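PDB 6TEQ: galactokinase from Bifidobacterium longum subsp. infantis ATCC 15697 = JCM 1222 = DSM 20088, which probably catalyses the ATP-dependent phosphorylation of galactose and here holds 2-deoxy-2-fluoro-galactose in its sugar pocket. Local coordinates for residues A[98-101]-A[102-106]; A[170-173]-A[174-178]. All blocks are in the same frame, centred on the assembly; numbering follows the deposited sequence.

Interaction 1. Residues A[98-101]-A[102-106]; sequences RGVD and GWSAY
V100 packs against S104 and A105 at the start of a helix that also carries two aromatic rings. The Y106 ring has W103 O at its edge, in plane, and reaches M145 and T146 of helix 141-156, while the W103 indole is directed away to V78 and S80, the latter a residue that binds ADP in another structure of this protein. Across the turn, V100 CB lies 4.0 Å from A105 CB. Its CG1 lies anti to the backbone N (chi1 176°), which carries that methyl alongside S104 OG at 3.3 Å and A105 N at 3.5 Å. S104 OG, at chi1 63°, sits between its own backbone N and carbonyl carbon and comes to 3.2 Å from D101 O. A water accepts from S104 N at 3.0 Å and also lies beside D101 O, but so close that a water bridge between the two is doubtful. Helix 105-116 is entered through i to i+3 bonds, A105 N to G102 O (3.0 Å) and Y106 N to W103 O, with G102 at a positive phi of 90°. With no clear direct hydrogen bond joining 98-101 to 102-106, the contact rests mainly on van der Waals packing of V100 against A105 and S104.

Interaction 2. Residues A[170-173]-A[174-178]; sequences TLIN and AAIKS
I176 lies over the carbonyl of I172, one helical turn earlier, and can be traced outward from its CB. That atom rests 3.6 Å from I172 O, with N173 O almost as near. CG1 stands beside the backbone N (chi1 -62°), which brings it to 3.2 Å from I172 O. The chain then runs on extended, so that CD1 stays over I172 O, 3.6 Å away, and ends 3.7 Å from I172 CG2, the two isoleucines crossing at a slant. N173 lies side by side with I176 and points the same way; its OD1 is 4.2 Å from I176 CD1, a loose flank. Beneath these side chains, I176 N donates to I172 O at 2.9 Å and almost straight, 178° at the hydrogen, whereas K177 N reaches N173 O at 2.9 Å but more bent, 157°. I172 O is thus gripped by one N-H and sheathed by CB, CG1 and CD1 of I176. A174 N to T170 O and A175 N to L171 O repeat the i to i+4 spacing. Outward, I172 touches M196 and I176 touches Q192 of helix 190-197, while A175 meets helix 141-156. This is a regular alpha-helical i to i+4 pair within helix 165-183 of the N-terminal GHMP kinase domain, with the I176 side chain about 4 Å from T187 and G189, which bind galactose.

The two contacts lie about 15 Å apart between centres and follow one another along the chain. Both are partly buried: interaction 1, at the entry to helix 105-116, sets V100 and A105 against M182 but has D101 exposed; interaction 2, mid-helix, has its alanines covered by neighbouring helices and N173 exposed. Their chemistry differs: a helix start with valine packing and no clear direct hydrogen bond across it, against continuous main-chain hydrogen bonds clothed in aliphatic carbons. S178 OG lies 2.7 Å from Y106 O, probably a hydrogen bond, tying helix 165-183 to the first turn of helix 105-116. W103, beside interaction 1, lies near S80, which binds ADP in another structure, whereas I176 lies near T187 and G189 of the sugar site.

Interaction 1. Residues A[98-101]-A[102-106]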
ATOM      1  N   ARG A  98     -17.294 -11.887   6.474  1.00 23.71           N
ATOM      2  CA  ARG A  98     -18.249 -11.207   5.562  1.00 26.33           C
ATOM      3  C   ARG A  98     -19.515 -10.786   6.314  1.00 31.05           C
ATOM      4  O   ARG A  98     -20.500 -10.378   5.649  1.00 31.61           O
ATOM      5  CB  ARG A  98     -18.572 -12.092   4.359  1.00 29.23           C
ATOM      6  CG  ARG A  98     -17.365 -12.698   3.650  1.00 28.51           C
ATOM      7  CD  ARG A  98     -16.399 -11.648   3.155  1.00 25.77           C
ATOM      8  NE  ARG A  98     -17.056 -10.549   2.450  1.00 28.65           N
ATOM      9  CZ  ARG A  98     -17.448 -10.584   1.190  1.00 28.24           C
ATOM     10  NH1 ARG A  98     -17.303 -11.689   0.477  1.00 37.04           N
ATOM     11  NH2 ARG A  98     -18.028  -9.526   0.655  1.00 37.28           N
ATOM     12  N   GLY A  99     -19.438 -10.721   7.639  1.00 27.15           N
ATOM     13  CA  GLY A  99     -20.611 -10.479   8.485  1.00 23.60           C
ATOM     14  C   GLY A  99     -20.888  -9.009   8.638  1.00 28.92           C
ATOM     15  O   GLY A  99     -21.829  -8.648   9.390  1.00 31.50           O
ATOM     16  N   VAL A 100     -20.068  -8.168   8.011  1.00 26.02           N
ATOM     17  CA  VAL A 100     -20.158  -6.732   8.318  1.00 28.63           C
ATOM     18  C   VAL A 100     -20.469  -5.939   7.064  1.00 33.25           C
ATOM     19  O   VAL A 100     -19.799  -6.177   6.056  1.00 30.25           O
ATOM     20  CB  VAL A 100     -18.912  -6.238   9.036  1.00 26.22           C
ATOM     21  CG1 VAL A 100     -19.013  -4.736   9.249  1.00 24.73           C
ATOM     22  CG2 VAL A 100     -18.708  -6.974  10.349  1.00 28.70           C
ATOM     23  N   ASP A 101     -21.472  -5.051   7.169  1.00 28.20           N
ATOM     24  CA  ASP A 101     -21.947  -4.273   5.988  1.00 33.39           C
ATOM     25  C   ASP A 101     -21.051  -3.024   5.745  1.00 30.93           C
ATOM     26  O   ASP A 101     -21.046  -2.155   6.616  1.00 47.31           O
ATOM     27  CB  ASP A 101     -23.447  -4.019   6.131  1.00 45.72           C
ATOM     28  CG  ASP A 101     -24.256  -5.289   6.305  1.00 39.23           C
ATOM     29  OD1 ASP A 101     -24.004  -6.254   5.536  1.00 37.20           O
ATOM     30  OD2 ASP A 101     -25.115  -5.321   7.208  1.00 57.98           O
ATOM     31  N   GLY A 102     -20.289  -2.997   4.620  1.00 34.22           N
ATOM     32  CA  GLY A 102     -19.663  -1.809   3.967  1.00 36.51           C
ATOM     33  C   GLY A 102     -18.244  -1.528   4.512  1.00 39.70           C
ATOM     34  O   GLY A 102     -17.556  -2.488   4.966  1.00 37.30           O
ATOM     35  N   TRP A 103     -17.781  -0.273   4.476  1.00 32.26           N
ATOM     36  CA  TRP A 103     -16.434   0.205   4.920  1.00 21.53           C
ATOM     37  C   TRP A 103     -16.109  -0.229   6.380  1.00 17.86           C
ATOM     38  O   TRP A 103     -14.891  -0.398   6.695  1.00 18.69           O
ATOM     39  CB  TRP A 103     -16.334   1.726   4.763  1.00 19.89           C
ATOM     40  CG  TRP A 103     -17.001   2.518   5.852  1.00 20.69           C
ATOM     41  CD1 TRP A 103     -18.279   2.993   5.854  1.00 19.75           C
ATOM     42  CD2 TRP A 103     -16.411   3.021   7.069  1.00 16.86           C
ATOM     43  NE1 TRP A 103     -18.517   3.732   6.978  1.00 23.14           N
ATOM     44  CE2 TRP A 103     -17.411   3.732   7.775  1.00 17.85           C
ATOM     45  CE3 TRP A 103     -15.180   2.877   7.674  1.00 18.78           C
ATOM     46  CZ2 TRP A 103     -17.173   4.394   8.972  1.00 15.87           C
ATOM     47  CZ3 TRP A 103     -14.942   3.507   8.874  1.00 17.61           C
ATOM     48  CH2 TRP A 103     -15.939   4.192   9.548  1.00 19.19           C
ATOM     49  N   SER A 104     -17.104  -0.338   7.242  1.00 20.50           N
ATOM     50  CA  SER A 104     -16.917  -0.697   8.667  1.00 19.73           C
ATOM     51  C   SER A 104     -16.364  -2.108   8.803  1.00 17.57           C
ATOM     52  O   SER A 104     -15.856  -2.458   9.845  1.00 17.71           O
ATOM     53  CB  SER A 104     -18.188  -0.536   9.497  1.00 23.26           C
ATOM     54  OG  SER A 104     -19.219  -1.406   9.072  1.00 22.85           O
ATOM     55  N   ALA A 105     -16.435  -2.902   7.755  1.00 17.53           N
ATOM     56  CA  ALA A 105     -15.845  -4.261   7.772  1.00 16.85           C
ATOM     57  C   ALA A 105     -14.336  -4.134   8.036  1.00 16.51           C
ATOM     58  O   ALA A 105     -13.772  -5.055   8.606  1.00 17.52           O
ATOM     59  CB  ALA A 105     -16.087  -4.942   6.442  1.00 19.65           C
ATOM     60  N   TYR A 106     -13.688  -3.091   7.534  1.00 14.47           N
ATOM     61  CA  TYR A 106     -12.213  -2.970   7.671  1.00 13.29           C
ATOM     62  C   TYR A 106     -11.791  -2.809   9.129  1.00 13.83           C
ATOM     63  O   TYR A 106     -11.066  -3.672   9.667  1.00 14.96           O
ATOM     64  CB  TYR A 106     -11.708  -1.825   6.784  1.00 15.28           C
ATOM     65  CG  TYR A 106     -11.749  -2.141   5.298  1.00 14.43           C
ATOM     66  CD1 TYR A 106     -10.647  -2.653   4.648  1.00 16.54           C
ATOM     67  CD2 TYR A 106     -12.872  -1.891   4.540  1.00 18.62           C
ATOM     68  CE1 TYR A 106     -10.660  -2.934   3.300  1.00 19.23           C
ATOM     69  CE2 TYR A 106     -12.887  -2.135   3.167  1.00 18.93           C
ATOM     70  CZ  TYR A 106     -11.772  -2.645   2.542  1.00 23.62           C
ATOM     71  OH  TYR A 106     -11.713  -2.930   1.205  1.00 20.98           O
TER
HETATM   72  O   HOH W   1     -20.014   0.048   6.750  1.00 37.08           O

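Interaction 2. Residues A[170-173]-A[174-178]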
ATOM      1  N   THR A 170       2.280  -9.387  14.053  1.00 15.23           N
ATOM      2  CA  THR A 170       0.996  -9.955  14.515  1.00 15.89           C
ATOM      3  C   THR A 170      -0.164  -9.030  14.120  1.00 13.19           C
ATOM      4  O   THR A 170      -1.210  -9.488  13.661  1.00 16.43           O
ATOM      5  CB  THR A 170       1.083 -10.219  16.011  1.00 15.70           C
ATOM      6  OG1 THR A 170       2.035 -11.300  16.183  1.00 18.69           O
ATOM      7  CG2 THR A 170      -0.259 -10.604  16.591  1.00 18.07           C
ATOM      8  N   LEU A 171       0.012  -7.732  14.315  1.00 13.25           N
ATOM      9  CA  LEU A 171      -1.032  -6.715  14.025  1.00 12.85           C
ATOM     10  C   LEU A 171      -1.216  -6.547  12.523  1.00 10.91           C
ATOM     11  O   LEU A 171      -2.343  -6.485  12.083  1.00 12.60           O
ATOM     12  CB  LEU A 171      -0.617  -5.413  14.664  1.00 14.11           C
ATOM     13  CG  LEU A 171      -0.419  -5.475  16.170  1.00 13.82           C
ATOM     14  CD1 LEU A 171      -0.059  -4.160  16.726  1.00 15.00           C
ATOM     15  CD2 LEU A 171      -1.569  -6.075  16.910  1.00 16.36           C
ATOM     16  N   ILE A 172      -0.118  -6.556  11.779  1.00 12.85           N
ATOM     17  CA  ILE A 172      -0.142  -6.653  10.304  1.00 13.77           C
ATOM     18  C   ILE A 172      -0.993  -7.820   9.845  1.00 11.87           C
ATOM     19  O   ILE A 172      -1.844  -7.654   8.928  1.00 14.26           O
ATOM     20  CB  ILE A 172       1.272  -6.691   9.751  1.00 10.96           C
ATOM     21  CG1 ILE A 172       1.913  -5.327   9.937  1.00 13.52           C
ATOM     22  CG2 ILE A 172       1.262  -7.095   8.313  1.00 15.70           C
ATOM     23  CD1 ILE A 172       3.422  -5.384   9.821  1.00 15.33           C
ATOM     24  N   ASN A 173      -0.767  -8.989  10.417  1.00 13.47           N
ATOM     25  CA  ASN A 173      -1.493 -10.196   9.955  1.00 14.21           C
ATOM     26  C   ASN A 173      -2.985 -10.016  10.252  1.00 13.86           C
ATOM     27  O   ASN A 173      -3.804 -10.431   9.391  1.00 14.75           O
ATOM     28  CB  ASN A 173      -0.909 -11.445  10.573  1.00 17.24           C
ATOM     29  CG  ASN A 173       0.415 -11.811   9.936  1.00 19.11           C
ATOM     30  OD1 ASN A 173       0.694 -11.375   8.789  1.00 20.74           O
ATOM     31  ND2 ASN A 173       1.169 -12.664  10.634  1.00 19.68           N
ATOM     32  N   ALA A 174      -3.348  -9.396  11.368  1.00 14.00           N
ATOM     33  CA  ALA A 174      -4.763  -9.156  11.697  1.00 13.95           C
ATOM     34  C   ALA A 174      -5.359  -8.195  10.667  1.00 14.23           C
ATOM     35  O   ALA A 174      -6.523  -8.340  10.270  1.00 14.75           O
ATOM     36  CB  ALA A 174      -4.894  -8.616  13.099  1.00 15.46           C
ATOM     37  N   ALA A 175      -4.619  -7.152  10.298  1.00 13.54           N
ATOM     38  CA  ALA A 175      -5.084  -6.143   9.320  1.00 14.30           C
ATOM     39  C   ALA A 175      -5.325  -6.799   7.955  1.00 14.06           C
ATOM     40  O   ALA A 175      -6.350  -6.531   7.279  1.00 14.68           O
ATOM     41  CB  ALA A 175      -4.093  -5.044   9.242  1.00 14.47           C
ATOM     42  N   ILE A 176      -4.347  -7.567   7.484  1.00 13.57           N
ATOM     43  CA  ILE A 176      -4.473  -8.350   6.239  1.00 14.18           C
ATOM     44  C   ILE A 176      -5.689  -9.265   6.327  1.00 15.08           C
ATOM     45  O   ILE A 176      -6.471  -9.286   5.356  1.00 16.64           O
ATOM     46  CB  ILE A 176      -3.182  -9.129   5.964  1.00 13.64           C
ATOM     47  CG1 ILE A 176      -1.986  -8.175   5.749  1.00 14.96           C
ATOM     48  CG2 ILE A 176      -3.368 -10.058   4.778  1.00 14.35           C
ATOM     49  CD1 ILE A 176      -0.663  -8.917   5.725  1.00 15.60           C
ATOM     50  N   LYS A 177      -5.857  -9.986   7.425  1.00 14.86           N
ATOM     51  CA  LYS A 177      -7.004 -10.924   7.533  1.00 15.75           C
ATOM     52  C   LYS A 177      -8.339 -10.167   7.505  1.00 15.56           C
ATOM     53  O   LYS A 177      -9.282 -10.651   6.864  1.00 15.52           O
ATOM     54  CB  LYS A 177      -6.845 -11.775   8.764  1.00 17.77           C
ATOM     55  CG  LYS A 177      -8.010 -12.721   8.985  1.00 19.61           C
ATOM     56  CD  LYS A 177      -7.689 -13.725  10.064  1.00 23.04           C
ATOM     57  CE  LYS A 177      -8.882 -14.565  10.469  1.00 30.91           C
ATOM     58  NZ  LYS A 177      -8.441 -15.699  11.309  1.00 34.34           N
ATOM     59  N   SER A 178      -8.409  -9.013   8.159  1.00 14.78           N
ATOM     60  CA  SER A 178      -9.618  -8.203   8.111  1.00 14.13           C
ATOM     61  C   SER A 178      -9.999  -7.915   6.650  1.00 17.01           C
ATOM     62  O   SER A 178     -11.146  -8.110   6.217  1.00 18.03           O
ATOM     63  CB  SER A 178      -9.467  -6.908   8.866  1.00 14.00           C
ATOM     64  OG  SER A 178     -10.650  -6.201   8.687  1.00 16.67           O
TER